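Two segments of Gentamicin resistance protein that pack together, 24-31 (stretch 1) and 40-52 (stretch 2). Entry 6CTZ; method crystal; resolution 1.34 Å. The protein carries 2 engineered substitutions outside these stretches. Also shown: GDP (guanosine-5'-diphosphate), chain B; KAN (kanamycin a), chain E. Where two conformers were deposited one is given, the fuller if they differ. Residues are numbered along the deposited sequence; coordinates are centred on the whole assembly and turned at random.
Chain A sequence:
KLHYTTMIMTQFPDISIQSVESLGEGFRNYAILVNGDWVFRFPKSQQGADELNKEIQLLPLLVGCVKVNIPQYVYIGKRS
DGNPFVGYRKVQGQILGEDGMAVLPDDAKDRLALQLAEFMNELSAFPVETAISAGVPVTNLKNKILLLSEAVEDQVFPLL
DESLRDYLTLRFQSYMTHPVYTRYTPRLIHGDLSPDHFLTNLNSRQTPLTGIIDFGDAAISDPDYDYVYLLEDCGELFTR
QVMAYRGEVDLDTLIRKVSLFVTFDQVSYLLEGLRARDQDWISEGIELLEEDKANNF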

ATOM      1  N   GLY A  24      -1.145   8.154  13.429  1.00 16.53           N
ATOM      2  CA  GLY A  24      -0.591   8.251  12.092  1.00 16.10           C
ATOM      3  C   GLY A  24      -1.664   8.704  11.129  1.00 15.77           C
ATOM      4  O   GLY A  24      -2.848   8.787  11.470  1.00 16.65           O
ATOM      5  N   GLU A  25      -1.229   8.993   9.907  1.00 16.04           N
ATOM      6  CA  GLU A  25      -2.166   9.402   8.879  0.51 17.49           C
ATOM      7  C   GLU A  25      -1.553   9.133   7.517  1.00 16.67           C
ATOM      8  O   GLU A  25      -0.328   9.156   7.343  1.00 18.86           O
ATOM      9  N   GLY A  26      -2.426   8.826   6.565  1.00 15.39           N
ATOM     10  CA  GLY A  26      -2.016   8.675   5.184  1.00 15.60           C
ATOM     11  C   GLY A  26      -2.917   9.491   4.280  1.00 16.33           C
ATOM     12  O   GLY A  26      -3.572  10.434   4.737  1.00 17.47           O
ATOM     13  N   PHE A  27      -2.984   9.164   3.012  1.00 16.50           N
ATOM     14  CA  PHE A  27      -3.781   9.914   2.083  1.00 17.26           C
ATOM     15  C   PHE A  27      -5.275   9.742   2.307  1.00 15.83           C
ATOM     16  O   PHE A  27      -5.997  10.567   1.922  1.00 18.02           O
ATOM     17  N   ARG A  28      -5.689   8.661   2.934  1.00 14.55           N
ATOM     18  CA  ARG A  28      -7.100   8.359   3.065  1.00 14.85           C
ATOM     19  C   ARG A  28      -7.682   8.248   4.469  1.00 13.50           C
ATOM     20  O   ARG A  28      -8.853   8.222   4.599  1.00 14.35           O
ATOM     21  N   ASN A  29      -6.849   8.164   5.467  1.00 13.58           N
ATOM     22  CA  ASN A  29      -7.304   7.984   6.834  1.00 13.52           C
ATOM     23  C   ASN A  29      -6.466   8.688   7.871  1.00 14.12           C
ATOM     24  O   ASN A  29      -5.309   8.820   7.731  1.00 15.47           O
ATOM     25  N   TYR A  30      -7.120   9.109   8.938  1.00 15.44           N
ATOM     26  CA  TYR A  30      -6.469   9.666  10.116  1.00 16.30           C
ATOM     27  C   TYR A  30      -6.679   8.692  11.267  1.00 16.26           C
ATOM     28  O   TYR A  30      -7.817   8.305  11.552  1.00 18.53           O
ATOM     29  N   ALA A  31      -5.592   8.280  11.912  1.00 15.20           N
ATOM     30  CA  ALA A  31      -5.652   7.283  12.975  1.00 15.51           C
ATOM     31  C   ALA A  31      -5.216   7.906  14.293  1.00 15.44           C
ATOM     32  O   ALA A  31      -4.195   8.604  14.356  1.00 16.64           O
ATOM     33  N   PHE A  40      -8.541   4.211  16.507  1.00 13.87           N
ATOM     34  CA  PHE A  40      -9.726   4.688  15.806  1.00 14.15           C
ATOM     35  C   PHE A  40      -9.292   5.373  14.521  1.00 14.48           C
ATOM     36  O   PHE A  40      -8.415   6.249  14.535  1.00 15.70           O
ATOM     37  N   ARG A  41      -9.876   4.937  13.410  1.00 14.01           N
ATOM     38  CA  ARG A  41      -9.377   5.273  12.087  1.00 13.69           C
ATOM     39  C   ARG A  41     -10.508   5.911  11.296  1.00 13.77           C
ATOM     40  O   ARG A  41     -11.555   5.280  11.076  1.00 13.78           O
ATOM     41  N   PHE A  42     -10.290   7.154  10.874  1.00 14.37           N
ATOM     42  CA  PHE A  42     -11.323   8.020  10.319  1.00 14.51           C
ATOM     43  C   PHE A  42     -11.001   8.353   8.872  1.00 15.02           C
ATOM     44  O   PHE A  42      -9.969   8.994   8.607  1.00 15.95           O
ATOM     45  N   PRO A  43     -11.846   7.965   7.916  1.00 13.72           N
ATOM     46  CA  PRO A  43     -11.602   8.338   6.516  1.00 14.05           C
ATOM     47  C   PRO A  43     -11.512   9.843   6.315  1.00 15.11           C
ATOM     48  O   PRO A  43     -12.160  10.632   7.005  1.00 15.67           O
ATOM     49  N   LYS A  44     -10.700  10.232   5.335  1.00 15.79           N
ATOM     50  CA  LYS A  44     -10.493  11.636   5.015  0.54 16.27           C
ATOM     51  C   LYS A  44     -11.300  12.102   3.811  1.00 16.06           C
ATOM     52  O   LYS A  44     -11.239  13.285   3.462  1.00 17.88           O
ATOM     53  N   SER A  45     -12.062  11.214   3.178  1.00 15.62           N
ATOM     54  CA  SER A  45     -12.805  11.559   1.969  1.00 15.58           C
ATOM     55  C   SER A  45     -13.818  10.457   1.702  1.00 15.80           C
ATOM     56  O   SER A  45     -13.794   9.398   2.337  1.00 15.34           O
ATOM     57  N   GLN A  46     -14.688  10.708   0.716  1.00 16.38           N
ATOM     58  CA  GLN A  46     -15.617   9.669   0.282  0.53 17.29           C
ATOM     59  C   GLN A  46     -14.872   8.469  -0.295  1.00 16.03           C
ATOM     60  O   GLN A  46     -15.297   7.323  -0.116  1.00 16.58           O
ATOM     61  N   GLN A  47     -13.758   8.706  -0.995  1.00 16.30           N
ATOM     62  CA  GLN A  47     -12.955   7.589  -1.469  0.52 15.91           C
ATOM     63  C   GLN A  47     -12.417   6.773  -0.298  1.00 14.58           C
ATOM     64  O   GLN A  47     -12.410   5.540  -0.347  1.00 14.56           O
ATOM     65  N   GLY A  48     -11.980   7.447   0.765  1.00 14.88           N
ATOM     66  CA  GLY A  48     -11.607   6.733   1.975  1.00 14.01           C
ATOM     67  C   GLY A  48     -12.769   5.963   2.581  1.00 13.56           C
ATOM     68  O   GLY A  48     -12.591   4.857   3.090  1.00 13.34           O
ATOM     69  N   ALA A  49     -13.978   6.532   2.526  1.00 13.90           N
ATOM     70  CA  ALA A  49     -15.151   5.814   3.015  1.00 15.27           C
ATOM     71  C   ALA A  49     -15.408   4.551   2.200  1.00 14.08           C
ATOM     72  O   ALA A  49     -15.703   3.488   2.765  1.00 14.10           O
ATOM     73  N   ASP A  50     -15.294   4.642   0.869  1.00 14.61           N
ATOM     74  CA  ASP A  50     -15.467   3.458   0.030  1.00 15.39           C
ATOM     75  C   ASP A  50     -14.440   2.392   0.373  1.00 13.10           C
ATOM     76  O   ASP A  50     -14.773   1.206   0.481  1.00 13.28           O
ATOM     77  N   GLU A  51     -13.185   2.800   0.557  1.00 12.42           N
ATOM     78  CA  GLU A  51     -12.138   1.832   0.857  1.00 11.86           C
ATOM     79  C   GLU A  51     -12.362   1.197   2.225  1.00 10.83           C
ATOM     80  O   GLU A  51     -12.122  -0.002   2.408  1.00 11.70           O
ATOM     81  N   LEU A  52     -12.840   1.982   3.200  1.00 11.25           N
ATOM     82  CA  LEU A  52     -13.114   1.424   4.518  1.00 12.20           C
ATOM     83  C   LEU A  52     -14.275   0.440   4.466  1.00 12.00           C
ATOM     84  O   LEU A  52     -14.224  -0.618   5.105  1.00 12.61           O
TER

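The shortest polar contact between the two stretches is a salt bridge, Arg28 NH1 to Glu51 OE2 at 2.6 Å, although its hydrogen-bond angle of 124° makes that bond weak. Arg28 (chi1 m) leaves its CA sideways, yet the side chain is long enough to reach the helix. There the carboxylate of Glu51 (m, t) meets the guanidinium at its edge, while Gln47 CB covers one face, 3.8 Å from Arg28 CZ.

Lys44 (m, t, p, t) points toward stretch 1 and lays its methylene chain along the loop, with CD 3.6 Å from Asn29 N. Its ammonium donates to Gly26 O (NZ to O, 2.7 Å) and forms a looser salt bridge with Glu25, NZ to OE2 at 3.5 Å, a weak hydrogen bond. A flexible aliphatic chain ending in a charge suits this exposed margin.

Beyond Lys44 the antiparallel strands pair, joined by Tyr30 N to Phe42 O (2.9 Å) and Phe42 N to Tyr30 O (2.8 Å). Asn29, Ala31, Arg41 and Pro43 share the sheet face that meets GDP. Asn29 (m) suits its buried site because its amide both donates and accepts: ND2 donates to GDP O1B (3.0 Å), while OD1 accepts from water 3 (2.7 Å), which also donates to Gly48 O (2.7 Å). Extended Arg41 (t, t, t) donates to GDP O1A from NE (2.7 Å) and NH2 (3.0 Å). Small Ala31 places CB 3.6 Å from GDP O4'.

Tyr30 (t) and Phe42 (m) occupy the other face, where the edge of the Phe42 ring approaches Tyr30 O. At the turn, Ser45 (p) caps the helix, its OG accepting from Gly48 N (3.0 Å). Glycine suits position 48: an ideal CB would lie 2.8 Å from Arg28 O, a clash.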

ATOM      1  CB  GLU A  25      -2.566  10.875   9.016  0.51 20.25           C
ATOM      2  CG  GLU A  25      -1.528  11.857   8.514  0.51 22.75           C
ATOM      3  CD  GLU A  25      -1.998  13.293   8.621  0.51 25.41           C
ATOM      4  OE1 GLU A  25      -1.348  14.079   9.336  0.51 27.19           O
ATOM      5  OE2 GLU A  25      -3.029  13.632   7.999  0.51 26.06           O
ATOM      6  CB  PHE A  27      -3.517   9.473   0.607  1.00 19.99           C
ATOM      7  CG  PHE A  27      -2.144   9.818   0.027  1.00 23.60           C
ATOM      8  CD1 PHE A  27      -1.150  10.349   0.759  1.00 25.90           C
ATOM      9  CD2 PHE A  27      -1.907   9.595  -1.304  1.00 25.27           C
ATOM     10  CE1 PHE A  27       0.099  10.637   0.192  1.00 27.62           C
ATOM     11  CE2 PHE A  27      -0.675   9.858  -1.869  1.00 26.27           C
ATOM     12  CZ  PHE A  27       0.313  10.407  -1.112  1.00 26.92           C
ATOM     13  CB  ARG A  28      -7.374   7.047   2.291  1.00 17.36           C
ATOM     14  CG  ARG A  28      -7.098   7.134   0.789  1.00 20.26           C
ATOM     15  CD  ARG A  28      -8.350   7.390  -0.008  1.00 22.20           C
ATOM     16  NE  ARG A  28      -8.176   8.132  -1.264  1.00 25.28           N
ATOM     17  CZ  ARG A  28      -8.080   7.618  -2.467  1.00 27.56           C
ATOM     18  NH1 ARG A  28      -8.087   6.324  -2.671  1.00 30.42           N
ATOM     19  NH2 ARG A  28      -7.967   8.394  -3.494  1.00 27.01           N
ATOM     20  CB  ASN A  29      -7.275   6.490   7.210  1.00 13.82           C
ATOM     21  CG  ASN A  29      -8.228   5.665   6.413  1.00 14.64           C
ATOM     22  OD1 ASN A  29      -9.390   5.666   6.650  1.00 15.61           O
ATOM     23  ND2 ASN A  29      -7.721   5.028   5.423  1.00 14.48           N
ATOM     24  CB  TYR A  30      -7.090  11.025  10.444  1.00 20.09           C
ATOM     25  CG  TYR A  30      -6.598  11.674  11.709  1.00 25.54           C
ATOM     26  CD1 TYR A  30      -5.254  11.961  11.895  1.00 28.22           C
ATOM     27  CD2 TYR A  30      -7.486  12.023  12.714  1.00 27.29           C
ATOM     28  CE1 TYR A  30      -4.806  12.573  13.056  1.00 30.15           C
ATOM     29  CE2 TYR A  30      -7.052  12.642  13.875  1.00 29.55           C
ATOM     30  CZ  TYR A  30      -5.709  12.906  14.044  1.00 30.74           C
ATOM     31  OH  TYR A  30      -5.270  13.514  15.201  1.00 32.75           O
ATOM     32  CB  ALA A  31      -4.773   6.067  12.662  1.00 16.21           C
ATOM     33  CB  PHE A  40     -10.618   5.565  16.690  1.00 15.14           C
ATOM     34  CG  PHE A  40     -11.462   4.761  17.618  1.00 15.67           C
ATOM     35  CD1 PHE A  40     -10.963   4.347  18.845  1.00 16.40           C
ATOM     36  CD2 PHE A  40     -12.727   4.347  17.230  1.00 16.47           C
ATOM     37  CE1 PHE A  40     -11.736   3.577  19.700  1.00 17.58           C
ATOM     38  CE2 PHE A  40     -13.498   3.572  18.070  1.00 17.40           C
ATOM     39  CZ  PHE A  40     -13.000   3.179  19.302  1.00 17.59           C
ATOM     40  CB  ARG A  41      -8.846   4.015  11.406  1.00 13.75           C
ATOM     41  CG  ARG A  41      -8.129   4.252  10.093  1.00 13.40           C
ATOM     42  CD  ARG A  41      -7.615   2.911   9.633  1.00 13.33           C
ATOM     43  NE  ARG A  41      -7.014   2.796   8.310  1.00 12.82           N
ATOM     44  CZ  ARG A  41      -7.594   2.167   7.292  1.00 12.20           C
ATOM     45  NH1 ARG A  41      -8.840   1.714   7.396  1.00 13.75           N
ATOM     46  NH2 ARG A  41      -6.927   1.979   6.162  1.00 12.89           N
ATOM     47  CB  PHE A  42     -11.391   9.311  11.134  1.00 15.41           C
ATOM     48  CG  PHE A  42     -11.860   9.112  12.547  1.00 15.22           C
ATOM     49  CD1 PHE A  42     -13.213   9.151  12.859  1.00 16.09           C
ATOM     50  CD2 PHE A  42     -10.946   8.898  13.567  1.00 16.78           C
ATOM     51  CE1 PHE A  42     -13.648   8.974  14.166  1.00 16.92           C
ATOM     52  CE2 PHE A  42     -11.372   8.723  14.875  1.00 17.81           C
ATOM     53  CZ  PHE A  42     -12.726   8.758  15.173  1.00 17.52           C
ATOM     54  CB  PRO A  43     -12.816   7.758   5.784  1.00 15.38           C
ATOM     55  CG  PRO A  43     -13.184   6.556   6.610  1.00 15.91           C
ATOM     56  CD  PRO A  43     -12.947   6.995   8.044  1.00 14.80           C
ATOM     57  CB  LYS A  44      -8.999  11.917   4.806  0.54 17.10           C
ATOM     58  CG  LYS A  44      -8.167  11.784   6.082  0.54 18.54           C
ATOM     59  CD  LYS A  44      -6.668  11.698   5.798  0.54 19.75           C
ATOM     60  CE  LYS A  44      -6.146  12.933   5.080  0.54 20.32           C
ATOM     61  NZ  LYS A  44      -4.656  12.945   5.010  0.54 20.05           N
ATOM     62  CB  SER A  45     -11.867  11.639   0.772  1.00 16.20           C
ATOM     63  OG  SER A  45     -11.320  10.351   0.523  1.00 16.24           O
ATOM     64  CB  GLN A  46     -16.621  10.235  -0.725  0.53 18.77           C
ATOM     65  CG  GLN A  46     -17.664   9.229  -1.211  0.53 20.67           C
ATOM     66  CD  GLN A  46     -18.606   8.761  -0.110  0.53 22.43           C
ATOM     67  OE1 GLN A  46     -18.571   7.599   0.304  0.53 24.09           O
ATOM     68  NE2 GLN A  46     -19.464   9.665   0.360  0.53 22.37           N
ATOM     69  CB  GLN A  47     -11.838   8.094  -2.380  0.52 16.91           C
ATOM     70  CG  GLN A  47     -12.327   8.574  -3.751  0.52 19.12           C
ATOM     71  CD  GLN A  47     -13.256   9.783  -3.679  0.52 20.53           C
ATOM     72  OE1 GLN A  47     -12.910  10.817  -3.105  0.52 19.84           O
ATOM     73  NE2 GLN A  47     -14.445   9.652  -4.260  0.52 21.25           N
ATOM     74  CB  ALA A  49     -16.375   6.730   2.985  1.00 16.70           C
ATOM     75  CB  ASP A  50     -15.326   3.831  -1.447  1.00 18.32           C
ATOM     76  CG  ASP A  50     -16.412   4.773  -1.933  1.00 22.73           C
ATOM     77  OD1 ASP A  50     -17.474   4.857  -1.285  1.00 24.15           O
ATOM     78  OD2 ASP A  50     -16.199   5.422  -2.983  1.00 25.58           O
ATOM     79  CB  GLU A  51     -10.761   2.495   0.748  1.00 13.06           C
ATOM     80  CG  GLU A  51     -10.460   2.936  -0.686  1.00 14.47           C
ATOM     81  CD  GLU A  51      -9.150   3.693  -0.864  1.00 17.39           C
ATOM     82  OE1 GLU A  51      -8.464   4.009   0.125  1.00 19.71           O
ATOM     83  OE2 GLU A  51      -8.793   3.958  -2.025  1.00 21.63           O
ATOM     84  CB  LEU A  52     -13.373   2.545   5.525  1.00 12.04           C
ATOM     85  CG  LEU A  52     -13.707   2.033   6.925  1.00 13.43           C
ATOM     86  CD1 LEU A  52     -12.605   1.120   7.446  1.00 14.65           C
ATOM     87  CD2 LEU A  52     -13.940   3.194   7.877  1.00 14.38           C
TER
HETATM   88  PB  GDP B 401      -3.967   5.518   5.033  1.00 13.20           P
HETATM   89  O1B GDP B 401      -4.952   4.582   4.377  1.00 13.74           O
HETATM   90  O2B GDP B 401      -2.550   5.290   4.549  1.00 12.41           O
HETATM   91  O3B GDP B 401      -4.417   6.959   4.962  1.00 14.36           O
HETATM   92  O3A GDP B 401      -4.027   5.149   6.608  1.00 12.67           O
HETATM   93  PA  GDP B 401      -3.395   3.872   7.379  1.00 12.85           P
HETATM   94  O1A GDP B 401      -4.412   2.779   7.518  1.00 12.63           O
HETATM   95  O2A GDP B 401      -2.097   3.451   6.714  1.00 12.49           O
HETATM   96  O5' GDP B 401      -3.161   4.505   8.856  1.00 13.39           O
HETATM   97  C5' GDP B 401      -2.380   5.686   8.982  1.00 14.88           C
HETATM   98  C4' GDP B 401      -1.191   5.395   9.866  1.00 13.94           C
HETATM   99  O4' GDP B 401      -1.656   5.129  11.190  1.00 14.24           O
HETATM  100  C3' GDP B 401      -0.394   4.157   9.489  1.00 13.54           C
HETATM  101  O3' GDP B 401       0.519   4.390   8.412  1.00 15.04           O
HETATM  102  C2' GDP B 401       0.330   3.896  10.786  1.00 13.25           C
HETATM  103  O2' GDP B 401       1.404   4.826  10.956  1.00 15.35           O
HETATM  104  C1' GDP B 401      -0.732   4.247  11.815  1.00 13.30           C
HETATM  105  N9  GDP B 401      -1.473   3.033  12.211  1.00 11.79           N
HETATM  106  C8  GDP B 401      -2.685   2.619  11.776  1.00 12.39           C
HETATM  107  N7  GDP B 401      -3.015   1.454  12.392  1.00 12.32           N
HETATM  108  C5  GDP B 401      -2.007   1.134  13.227  1.00 11.97           C
HETATM  109  C6  GDP B 401      -1.692   0.043  14.158  1.00 12.06           C
HETATM  110  O6  GDP B 401      -2.495  -0.893  14.338  1.00 12.71           O
HETATM  111  N1  GDP B 401      -0.524   0.118  14.814  1.00 13.36           N
HETATM  112  C2  GDP B 401       0.365   1.121  14.647  1.00 13.94           C
HETATM  113  N2  GDP B 401       1.507   1.119  15.361  1.00 14.99           N
HETATM  114  N3  GDP B 401       0.150   2.152  13.800  1.00 13.17           N
HETATM  115  C4  GDP B 401      -1.004   2.186  13.101  1.00 11.95           C
HETATM  116  C1  KAN E 404       6.171   8.288  -2.334  1.00 19.28           C
HETATM  117  C2  KAN E 404       7.154   8.507  -3.485  1.00 21.22           C
HETATM  118  C3  KAN E 404       8.568   8.281  -2.991  1.00 23.66           C
HETATM  119  C4  KAN E 404       8.815   9.262  -1.855  1.00 24.99           C
HETATM  120  C5  KAN E 404       7.803   9.066  -0.730  1.00 25.25           C
HETATM  121  C6  KAN E 404       7.982  10.100   0.377  1.00 28.14           C
HETATM  122  C7  KAN E 404       3.465   4.161  -0.403  1.00 10.92           C
HETATM  123  C8  KAN E 404       2.895   5.537  -0.735  1.00 11.34           C
HETATM  124  C9  KAN E 404       3.860   6.299  -1.650  1.00 13.46           C
HETATM  125  C10 KAN E 404       5.255   6.413  -1.035  1.00 14.43           C
HETATM  126  C11 KAN E 404       5.783   5.030  -0.648  1.00 14.60           C
HETATM  127  C12 KAN E 404       4.818   4.304   0.282  1.00 12.68           C
HETATM  128  C13 KAN E 404       0.698   6.366  -1.358  1.00 13.67           C
HETATM  129  C14 KAN E 404      -0.720   5.829  -1.244  1.00 14.98           C
HETATM  130  C15 KAN E 404      -1.001   4.928  -2.450  1.00 16.52           C
HETATM  131  C16 KAN E 404      -0.765   5.708  -3.737  1.00 17.65           C
HETATM  132  C17 KAN E 404       0.631   6.300  -3.731  1.00 18.07           C
HETATM  133  C18 KAN E 404       0.815   7.184  -4.954  1.00 21.09           C
HETATM  134  N1  KAN E 404       6.952   9.880   1.376  1.00 29.41           N
HETATM  135  N2  KAN E 404       7.090   5.123  -0.005  1.00 17.34           N
HETATM  136  N3  KAN E 404       2.524   3.436   0.449  1.00 11.54           N
HETATM  137  N4  KAN E 404      -2.358   4.395  -2.442  1.00 19.29           N
HETATM  138  O5  KAN E 404       6.447   9.105  -1.192  1.00 22.00           O
HETATM  139  O6  KAN E 404       6.850   7.584  -4.534  1.00 22.82           O
HETATM  140  O7  KAN E 404       9.517   8.503  -4.040  1.00 25.13           O
HETATM  141  O8  KAN E 404      10.137   9.061  -1.350  1.00 26.69           O
HETATM  142  O9  KAN E 404       6.202   6.901  -1.989  1.00 16.85           O
HETATM  143  O10 KAN E 404       3.354   7.628  -1.863  1.00 15.58           O
HETATM  144  O11 KAN E 404       1.636   5.291  -1.377  1.00 12.22           O
HETATM  145  O12 KAN E 404       0.811   7.100  -2.574  1.00 16.04           O
HETATM  146  O13 KAN E 404      -0.834   5.136   0.002  1.00 17.45           O
HETATM  147  O14 KAN E 404      -0.880   4.868  -4.898  1.00 19.06           O
HETATM  148  O15 KAN E 404       2.137   7.734  -4.942  0.65 22.46           O
HETATM  149  O   HOH W   1      -8.404  11.503   0.978  1.00 24.30           O
HETATM  150  O   HOH W   2     -10.815   3.814   8.480  1.00 18.31           O
HETATM  151  O   HOH W   3     -10.470   4.222   4.596  1.00 19.91           O